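Side-chain contacts in Glyco_hydro_cc domain-containing protein (Cryptococcus neoformans, PDB 6UBC), which probably binds beta-1,3-glucan oligosaccharides through a domain of glycoside hydrolase family 128: residues Ile270-Pro275 with Ser283-Ala288; Asn240-Ala245 with Ala291-Ser296; Ile309-Cys314 with Thr322-Ala327. All coordinates share one frame; numbering follows the deposited sequence.

Contact 1 (Ile270-Pro275 with Ser283-Ala288)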
loop_
_atom_site.group_PDB
_atom_site.type_symbol
_atom_site.label_atom_id
_atom_site.label_comp_id
_atom_site.label_asym_id
_atom_site.label_seq_id
_atom_site.Cartn_x
_atom_site.Cartn_y
_atom_site.Cartn_z
ATOM N N ILE A 270 -4.598 4.120 5.473
ATOM C CA ILE A 270 -4.432 4.070 3.994
ATOM C C ILE A 270 -5.752 4.454 3.311
ATOM O O ILE A 270 -6.828 3.940 3.668
ATOM C CB ILE A 270 -3.935 2.696 3.580
ATOM C CG1 ILE A 270 -2.563 2.433 4.184
ATOM C CG2 ILE A 270 -4.010 2.556 2.035
ATOM C CD1 ILE A 270 -2.075 1.005 3.959
ATOM N N GLY A 271 -5.672 5.329 2.312
ATOM C CA GLY A 271 -6.781 5.780 1.482
ATOM C C GLY A 271 -7.153 4.770 0.402
ATOM O O GLY A 271 -6.620 3.634 0.349
ATOM N N PHE A 272 -8.024 5.209 -0.482
ATOM C CA PHE A 272 -8.789 4.310 -1.362
ATOM C C PHE A 272 -7.857 3.478 -2.234
ATOM O O PHE A 272 -6.835 3.966 -2.745
ATOM C CB PHE A 272 -9.747 5.100 -2.240
ATOM C CG PHE A 272 -10.452 6.190 -1.473
ATOM C CD1 PHE A 272 -11.280 5.874 -0.430
ATOM C CD2 PHE A 272 -10.235 7.530 -1.766
ATOM C CE1 PHE A 272 -11.933 6.868 0.291
ATOM C CE2 PHE A 272 -10.903 8.531 -1.079
ATOM C CZ PHE A 272 -11.767 8.193 -0.051
ATOM N N GLU A 273 -8.290 2.242 -2.414
ATOM C CA GLU A 273 -7.611 1.294 -3.298
ATOM C C GLU A 273 -7.879 1.624 -4.761
ATOM O O GLU A 273 -8.988 1.350 -5.216
ATOM C CB GLU A 273 -8.148 -0.119 -3.036
ATOM C CG GLU A 273 -7.452 -1.175 -3.857
ATOM C CD GLU A 273 -6.130 -1.663 -3.314
ATOM O OE1 GLU A 273 -5.752 -1.269 -2.166
ATOM O OE2 GLU A 273 -5.498 -2.472 -4.084
ATOM N N GLU A 274 -6.911 2.153 -5.513
ATOM C CA GLU A 274 -7.034 2.273 -6.977
ATOM C C GLU A 274 -8.390 2.852 -7.370
ATOM O O GLU A 274 -9.132 2.309 -8.220
ATOM C CB GLU A 274 -6.761 0.864 -7.480
ATOM C CG GLU A 274 -5.314 0.469 -7.297
ATOM C CD GLU A 274 -4.933 -0.927 -7.774
ATOM O OE1 GLU A 274 -5.862 -1.581 -8.384
ATOM O OE2 GLU A 274 -3.713 -1.335 -7.606
ATOM N N PRO A 275 -8.777 4.046 -6.862
ATOM C CA PRO A 275 -10.006 4.670 -7.303
ATOM C C PRO A 275 -9.981 5.019 -8.801
ATOM O O PRO A 275 -11.087 5.263 -9.391
ATOM C CB PRO A 275 -10.153 5.900 -6.378
ATOM C CG PRO A 275 -8.697 6.221 -6.019
ATOM C CD PRO A 275 -8.052 4.848 -5.878
ATOM N N SER A 283 -11.432 0.408 -6.501
ATOM C CA SER A 283 -12.564 1.091 -5.842
ATOM C C SER A 283 -13.385 1.947 -6.817
ATOM O O SER A 283 -14.526 2.267 -6.478
ATOM C CB SER A 283 -12.105 1.865 -4.591
ATOM O OG SER A 283 -11.175 2.860 -4.942
ATOM N N ASN A 284 -12.853 2.339 -7.954
ATOM C CA ASN A 284 -13.632 3.009 -9.029
ATOM C C ASN A 284 -14.444 4.203 -8.491
ATOM O O ASN A 284 -15.712 4.209 -8.528
ATOM C CB ASN A 284 -14.487 1.955 -9.752
ATOM C CG ASN A 284 -15.153 2.547 -10.974
ATOM O OD1 ASN A 284 -14.683 3.536 -11.516
ATOM N ND2 ASN A 284 -16.312 2.015 -11.283
ATOM N N ILE A 285 -13.744 5.261 -8.065
ATOM C CA ILE A 285 -14.372 6.484 -7.494
ATOM C C ILE A 285 -14.020 7.701 -8.374
ATOM O O ILE A 285 -12.849 7.951 -8.643
ATOM C CB ILE A 285 -13.921 6.702 -6.043
ATOM C CG1 ILE A 285 -13.847 5.408 -5.230
ATOM C CG2 ILE A 285 -14.817 7.726 -5.359
ATOM C CD1 ILE A 285 -13.246 5.581 -3.850
ATOM N N ALA A 286 -15.017 8.490 -8.771
ATOM C CA ALA A 286 -14.776 9.786 -9.432
ATOM C C ALA A 286 -13.989 10.689 -8.465
ATOM O O ALA A 286 -14.259 10.696 -7.256
ATOM C CB ALA A 286 -16.110 10.386 -9.831
ATOM N N VAL A 287 -13.090 11.492 -9.013
ATOM C CA VAL A 287 -12.283 12.432 -8.221
ATOM C C VAL A 287 -13.132 13.210 -7.232
ATOM O O VAL A 287 -12.743 13.242 -6.027
ATOM C CB VAL A 287 -11.456 13.363 -9.114
ATOM C CG1 VAL A 287 -10.803 14.476 -8.319
ATOM C CG2 VAL A 287 -10.391 12.548 -9.808
ATOM N N ALA A 288 -14.188 13.874 -7.685
ATOM C CA ALA A 288 -14.919 14.799 -6.809
ATOM C C ALA A 288 -15.543 14.023 -5.654
ATOM O O ALA A 288 -15.549 14.588 -4.510
ATOM C CB ALA A 288 -15.969 15.587 -7.585
#
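S283 meets the loop at E273, where one backbone oxygen takes two bonds. S283 OG donates to E273 O at 2.7 Å from above the carbonyl plane, and S283 N reaches the same oxygen at 2.9 Å, almost in line with the C=O bond. The hydroxyl can curl back because chi1 is 61°, which sets OG between the backbone N and the carbonyl carbon; it also comes to 3.5 Å from P275 CB. A third bond follows two residues on, I285 N to P275 O at 3.0 Å. Alongside these bonds, P275, I285 and F272 make the apolar part. I285 CB is 3.9 Å from P275 CB, while I285 CD1 sits over one face of the F272 ring, shifted toward the rim, 4.1 Å from its centroid, in a CH-pi contact with the side chains nearly perpendicular. Further out, F272 also rests on A290 and I298, and S312 OG bonds to F272 O and E274 N. E274 leads away, OE2 bonding to H342 ND1 and OE1 to S282 OG. This is the loop leaving the C-terminal end of strand 268-270 before helix 287-298, a beta-alpha connection of the kind that borders the sugar-binding groove in (beta/alpha)8 glycoside hydrolases.

Contact 2 (Asn240-Ala245 with Ala291-Ser296)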
loop_
_atom_site.group_PDB
_atom_site.type_symbol
_atom_site.label_atom_id
_atom_site.label_comp_id
_atom_site.label_asym_id
_atom_site.label_seq_id
_atom_site.Cartn_x
_atom_site.Cartn_y
_atom_site.Cartn_z
ATOM N N ASN A 240 -4.922 0.897 9.507
ATOM C CA ASN A 240 -6.352 0.950 9.148
ATOM C C ASN A 240 -6.474 1.415 7.696
ATOM O O ASN A 240 -5.534 2.023 7.117
ATOM C CB ASN A 240 -7.151 1.859 10.089
ATOM C CG ASN A 240 -7.108 1.421 11.534
ATOM O OD1 ASN A 240 -6.147 1.731 12.224
ATOM N ND2 ASN A 240 -8.105 0.672 12.006
ATOM N N MET A 241 -7.612 1.153 7.092
ATOM C CA MET A 241 -7.804 1.521 5.673
ATOM C C MET A 241 -9.267 1.774 5.360
ATOM O O MET A 241 -10.132 1.121 5.963
ATOM C CB MET A 241 -7.314 0.393 4.765
ATOM C CG MET A 241 -7.541 0.642 3.313
ATOM S SD MET A 241 -6.406 -0.349 2.302
ATOM C CE MET A 241 -6.994 0.112 0.661
ATOM N N LEU A 242 -9.507 2.771 4.505
ATOM C CA LEU A 242 -10.827 2.942 3.838
ATOM C C LEU A 242 -10.668 2.587 2.369
ATOM O O LEU A 242 -10.098 3.393 1.599
ATOM C CB LEU A 242 -11.387 4.353 4.054
ATOM C CG LEU A 242 -12.752 4.571 3.422
ATOM C CD1 LEU A 242 -13.749 3.502 3.862
ATOM C CD2 LEU A 242 -13.289 5.964 3.689
ATOM N N TRP A 243 -11.169 1.413 1.985
ATOM C CA TRP A 243 -10.936 0.859 0.633
ATOM C C TRP A 243 -11.641 1.701 -0.436
ATOM O O TRP A 243 -11.024 2.032 -1.503
ATOM C CB TRP A 243 -11.431 -0.593 0.615
ATOM C CG TRP A 243 -11.188 -1.367 -0.639
ATOM C CD1 TRP A 243 -10.144 -2.172 -0.946
ATOM C CD2 TRP A 243 -12.043 -1.376 -1.803
ATOM N NE1 TRP A 243 -10.309 -2.736 -2.185
ATOM C CE2 TRP A 243 -11.459 -2.257 -2.739
ATOM C CE3 TRP A 243 -13.262 -0.774 -2.105
ATOM C CZ2 TRP A 243 -12.051 -2.551 -3.954
ATOM C CZ3 TRP A 243 -13.855 -1.075 -3.319
ATOM C CH2 TRP A 243 -13.236 -1.930 -4.228
ATOM N N GLY A 244 -12.868 2.097 -0.146
ATOM C CA GLY A 244 -13.692 2.777 -1.144
ATOM C C GLY A 244 -14.890 3.508 -0.566
ATOM O O GLY A 244 -14.890 3.913 0.619
ATOM N N ALA A 245 -15.786 3.821 -1.491
ATOM C CA ALA A 245 -16.926 4.740 -1.302
ATOM C C ALA A 245 -18.124 3.901 -0.854
ATOM O O ALA A 245 -19.139 4.479 -0.495
ATOM C CB ALA A 245 -17.208 5.496 -2.587
ATOM N N ALA A 291 -12.732 13.051 -3.167
ATOM C CA ALA A 291 -12.213 14.217 -2.421
ATOM C C ALA A 291 -13.132 14.480 -1.225
ATOM O O ALA A 291 -12.642 14.636 -0.113
ATOM C CB ALA A 291 -12.118 15.410 -3.335
ATOM N N SER A 292 -14.443 14.555 -1.479
ATOM C CA SER A 292 -15.459 14.811 -0.437
ATOM C C SER A 292 -15.386 13.710 0.639
ATOM O O SER A 292 -15.403 14.067 1.825
ATOM C CB SER A 292 -16.845 14.957 -1.009
ATOM O OG SER A 292 -17.704 15.229 0.110
ATOM N N LEU A 293 -15.237 12.426 0.276
ATOM C CA LEU A 293 -15.202 11.309 1.261
ATOM C C LEU A 293 -13.919 11.397 2.101
ATOM O O LEU A 293 -13.976 11.201 3.305
ATOM C CB LEU A 293 -15.309 9.982 0.517
ATOM C CG LEU A 293 -15.334 8.746 1.404
ATOM C CD1 LEU A 293 -16.486 8.832 2.376
ATOM C CD2 LEU A 293 -15.476 7.482 0.526
ATOM N N TRP A 294 -12.788 11.650 1.431
ATOM C CA TRP A 294 -11.490 11.852 2.084
ATOM C C TRP A 294 -11.648 12.932 3.167
ATOM O O TRP A 294 -11.347 12.675 4.341
ATOM C CB TRP A 294 -10.466 12.238 1.014
ATOM C CG TRP A 294 -9.158 12.605 1.640
ATOM C CD1 TRP A 294 -8.833 13.846 2.074
ATOM C CD2 TRP A 294 -8.005 11.769 1.878
ATOM N NE1 TRP A 294 -7.565 13.832 2.580
ATOM C CE2 TRP A 294 -7.034 12.579 2.486
ATOM C CE3 TRP A 294 -7.679 10.422 1.618
ATOM C CZ2 TRP A 294 -5.786 12.100 2.864
ATOM C CZ3 TRP A 294 -6.451 9.930 1.999
ATOM C CH2 TRP A 294 -5.505 10.771 2.605
ATOM N N ASP A 295 -12.197 14.069 2.792
ATOM C CA ASP A 295 -12.294 15.234 3.681
ATOM C C ASP A 295 -13.261 14.944 4.832
ATOM O O ASP A 295 -12.895 15.252 5.971
ATOM C CB ASP A 295 -12.677 16.515 2.947
ATOM C CG ASP A 295 -11.450 17.163 2.311
ATOM O OD1 ASP A 295 -10.341 17.016 2.894
ATOM O OD2 ASP A 295 -11.615 17.748 1.253
ATOM N N SER A 296 -14.366 14.259 4.576
ATOM C CA SER A 296 -15.417 14.071 5.596
ATOM C C SER A 296 -15.106 12.924 6.527
ATOM O O SER A 296 -15.549 12.983 7.666
ATOM C CB SER A 296 -16.741 13.853 4.951
ATOM O OG SER A 296 -16.812 12.571 4.352
#
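L293 reaches out from helix 287-298 and meets L242, G244 and A245 in the loop that follows strand 237-241. CB carries the branch outward in the direction of the loop, with A245 the closest residue in backbone terms, their CA atoms 7.3 Å apart. CG stands anti to the backbone N (chi1 -178°), which swings the branch away from the helix, and is the first atom to meet the other side, at 4.1 Å from L242 CD2. Beyond it, CD2 does nearly all the touching. This methyl lies 3.6 Å from A245 CA and 3.6 Å from G244 O, with A245 CB at 4.1 Å, so that it lies against the G244-A245 backbone. It also meets L242 CD2, again at 4.1 Å, the two leucines pointing at each other tip to tip. L242 has the same first torsion, -179°, and packs in addition against L256 and F259 of helix 250-260 and against T297 and I298 one turn along from L293. From the inner side, F272 adds an aromatic neighbour to L293. The start of the loop is tied by backbone bonds from L242 to I270 and from W243 to E273, while on the helix W294 NE1 and the carboxylate of D295 bond to the backbone at S333 and T334. No hydrogen bond or charge pair joins L293 to the loop, and the polar atom nearest to it, G244 O, meets a methyl. The contact therefore rests on van der Waals packing, largely of methyl groups: it depends on shape, has no directional bond to set a register, and buries only 118 Å², both sides summed.

Contact 3 (Ile309-Cys314 with Thr322-Ala327)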
loop_
_atom_site.group_PDB
_atom_site.type_symbol
_atom_site.label_atom_id
_atom_site.label_comp_id
_atom_site.label_asym_id
_atom_site.label_seq_id
_atom_site.Cartn_x
_atom_site.Cartn_y
_atom_site.Cartn_z
ATOM N N ILE A 309 -2.306 8.385 4.686
ATOM C CA ILE A 309 -1.656 7.851 3.476
ATOM C C ILE A 309 -2.651 8.012 2.315
ATOM O O ILE A 309 -3.798 7.639 2.435
ATOM C CB ILE A 309 -1.213 6.417 3.732
ATOM C CG1 ILE A 309 -0.158 6.420 4.849
ATOM C CG2 ILE A 309 -0.707 5.737 2.488
ATOM C CD1 ILE A 309 -0.522 5.500 5.998
ATOM N N SER A 310 -2.188 8.509 1.188
ATOM C CA SER A 310 -3.051 8.933 0.050
ATOM C C SER A 310 -3.729 7.700 -0.544
ATOM O O SER A 310 -3.320 6.553 -0.297
ATOM C CB SER A 310 -2.238 9.644 -1.000
ATOM O OG SER A 310 -1.526 8.772 -1.846
ATOM N N PRO A 311 -4.761 7.906 -1.402
ATOM C CA PRO A 311 -5.200 6.821 -2.274
ATOM C C PRO A 311 -4.055 6.334 -3.171
ATOM O O PRO A 311 -3.112 7.074 -3.455
ATOM C CB PRO A 311 -6.315 7.429 -3.160
ATOM C CG PRO A 311 -6.743 8.684 -2.371
ATOM C CD PRO A 311 -5.440 9.180 -1.734
ATOM N N SER A 312 -4.162 5.087 -3.612
ATOM C CA SER A 312 -3.207 4.451 -4.532
ATOM C C SER A 312 -3.685 4.583 -5.976
ATOM O O SER A 312 -4.788 4.152 -6.251
ATOM C CB SER A 312 -3.030 2.979 -4.190
ATOM O OG SER A 312 -4.294 2.328 -3.979
ATOM N N MET A 313 -2.785 4.962 -6.880
ATOM C CA MET A 313 -3.100 4.996 -8.334
ATOM C C MET A 313 -2.738 3.656 -9.013
ATOM O O MET A 313 -1.545 3.265 -9.091
ATOM C CB MET A 313 -2.392 6.147 -9.042
ATOM C CG MET A 313 -2.811 7.510 -8.516
ATOM S SD MET A 313 -4.570 7.939 -8.611
ATOM C CE MET A 313 -5.138 7.400 -6.991
ATOM N N CYS A 314 -3.711 3.062 -9.674
ATOM C CA CYS A 314 -3.416 1.849 -10.493
ATOM C C CYS A 314 -2.565 2.259 -11.689
ATOM O O CYS A 314 -1.837 1.402 -12.154
ATOM C CB CYS A 314 -4.676 1.113 -10.939
ATOM S SG CYS A 314 -5.644 2.105 -12.088
ATOM N N THR A 322 -3.307 10.581 -16.693
ATOM C CA THR A 322 -4.727 10.349 -16.257
ATOM C C THR A 322 -5.175 11.463 -15.300
ATOM O O THR A 322 -6.361 11.789 -15.318
ATOM C CB THR A 322 -4.922 9.021 -15.534
ATOM O OG1 THR A 322 -3.973 9.067 -14.483
ATOM C CG2 THR A 322 -4.677 7.854 -16.430
ATOM N N LYS A 323 -4.257 12.019 -14.494
ATOM C CA LYS A 323 -4.529 13.195 -13.617
ATOM C C LYS A 323 -5.679 12.923 -12.634
ATOM O O LYS A 323 -6.389 13.875 -12.269
ATOM C CB LYS A 323 -4.813 14.406 -14.518
ATOM C CG LYS A 323 -3.641 14.781 -15.423
ATOM C CD LYS A 323 -3.932 16.078 -16.093
ATOM C CE LYS A 323 -2.778 16.580 -16.929
ATOM N NZ LYS A 323 -3.287 17.495 -17.979
ATOM N N TRP A 324 -5.749 11.731 -12.055
ATOM C CA TRP A 324 -6.714 11.457 -10.964
ATOM C C TRP A 324 -6.188 12.066 -9.660
ATOM O O TRP A 324 -6.889 12.903 -9.031
ATOM C CB TRP A 324 -6.959 9.955 -10.816
ATOM C CG TRP A 324 -8.176 9.609 -10.009
ATOM C CD1 TRP A 324 -9.414 9.229 -10.473
ATOM C CD2 TRP A 324 -8.266 9.613 -8.580
ATOM N NE1 TRP A 324 -10.266 9.024 -9.405
ATOM C CE2 TRP A 324 -9.606 9.295 -8.239
ATOM C CE3 TRP A 324 -7.387 9.958 -7.562
ATOM C CZ2 TRP A 324 -10.056 9.331 -6.926
ATOM C CZ3 TRP A 324 -7.838 9.979 -6.263
ATOM C CH2 TRP A 324 -9.137 9.588 -5.956
ATOM N N LEU A 325 -4.996 11.633 -9.246
ATOM C CA LEU A 325 -4.434 12.085 -7.975
ATOM C C LEU A 325 -4.225 13.593 -8.022
ATOM O O LEU A 325 -4.361 14.275 -6.984
ATOM C CB LEU A 325 -3.130 11.389 -7.667
ATOM C CG LEU A 325 -2.681 11.498 -6.216
ATOM C CD1 LEU A 325 -3.702 10.914 -5.224
ATOM C CD2 LEU A 325 -1.339 10.832 -6.017
ATOM N N SER A 326 -3.765 14.108 -9.150
ATOM C CA SER A 326 -3.444 15.559 -9.229
ATOM C C SER A 326 -4.729 16.357 -9.051
ATOM O O SER A 326 -4.699 17.395 -8.338
ATOM C CB SER A 326 -2.708 15.935 -10.474
ATOM O OG SER A 326 -3.443 15.649 -11.662
ATOM N N ALA A 327 -5.806 15.935 -9.684
ATOM C CA ALA A 327 -7.095 16.647 -9.486
ATOM C C ALA A 327 -7.590 16.448 -8.058
ATOM O O ALA A 327 -8.108 17.397 -7.471
ATOM C CB ALA A 327 -8.141 16.227 -10.475
#
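M313 and W324 cross at about a right angle, with the thioether end of the methionine laid obliquely against the six-membered ring of the indole. M313 CE comes to 3.5 Å from W324 CE3, and M313 SD lies 4.7 Å from the ring centroid, 57° off the ring normal, a Met-aromatic contact. The bend at chi2 (-59°) brings SD to L325 CB, 3.9 Å, and the bend at chi3 (93°) turns CE onto the indole. P311 extends the apolar patch on the strand side: its CG is 4.2 Å from W324 CZ3 and its CD 4.3 Å from L325 CD1. The indole is fixed at its far end by a hydrogen bond from NE1 to I285 O, and Y358 of helix 348-362 packs on both M313 and L325. Within the loop, S310 OG donates to P311 O at 2.8 Å, a local bond that spans the S310-P311 peptide. At the start of helix 324-331 the carboxylate of E319 accepts from the backbone N-H groups of L325 and S326. C314 follows M313, disulfide-bonded to C277. This is a beta-alpha unit of a (beta/alpha)8 barrel: the loop leaving strand 307-309 packs against helix 324-331, reached after the short helix 319-322.

How the contacts relate
Contacts 1 and 2 have centres about 8 Å apart, as do contacts 1 and 3, while contacts 2 and 3 are about 13 Å apart, so contact 1 is the middle one. They follow the parallel neighbours 237-241, 268-270 and 307-309 of the barrel sheet. Along the chain, contact 2 opens first and closes only after all of contact 1; contact 3 comes later. Helix 287-298 serves both contacts 1 and 2, and W294 on it also packs against 309-314. Probable backbone bonds from I270 to N240 and from G271 to I309 join the three strand-end segments side by side, and the loops at these strand ends probably border the glucan-binding groove.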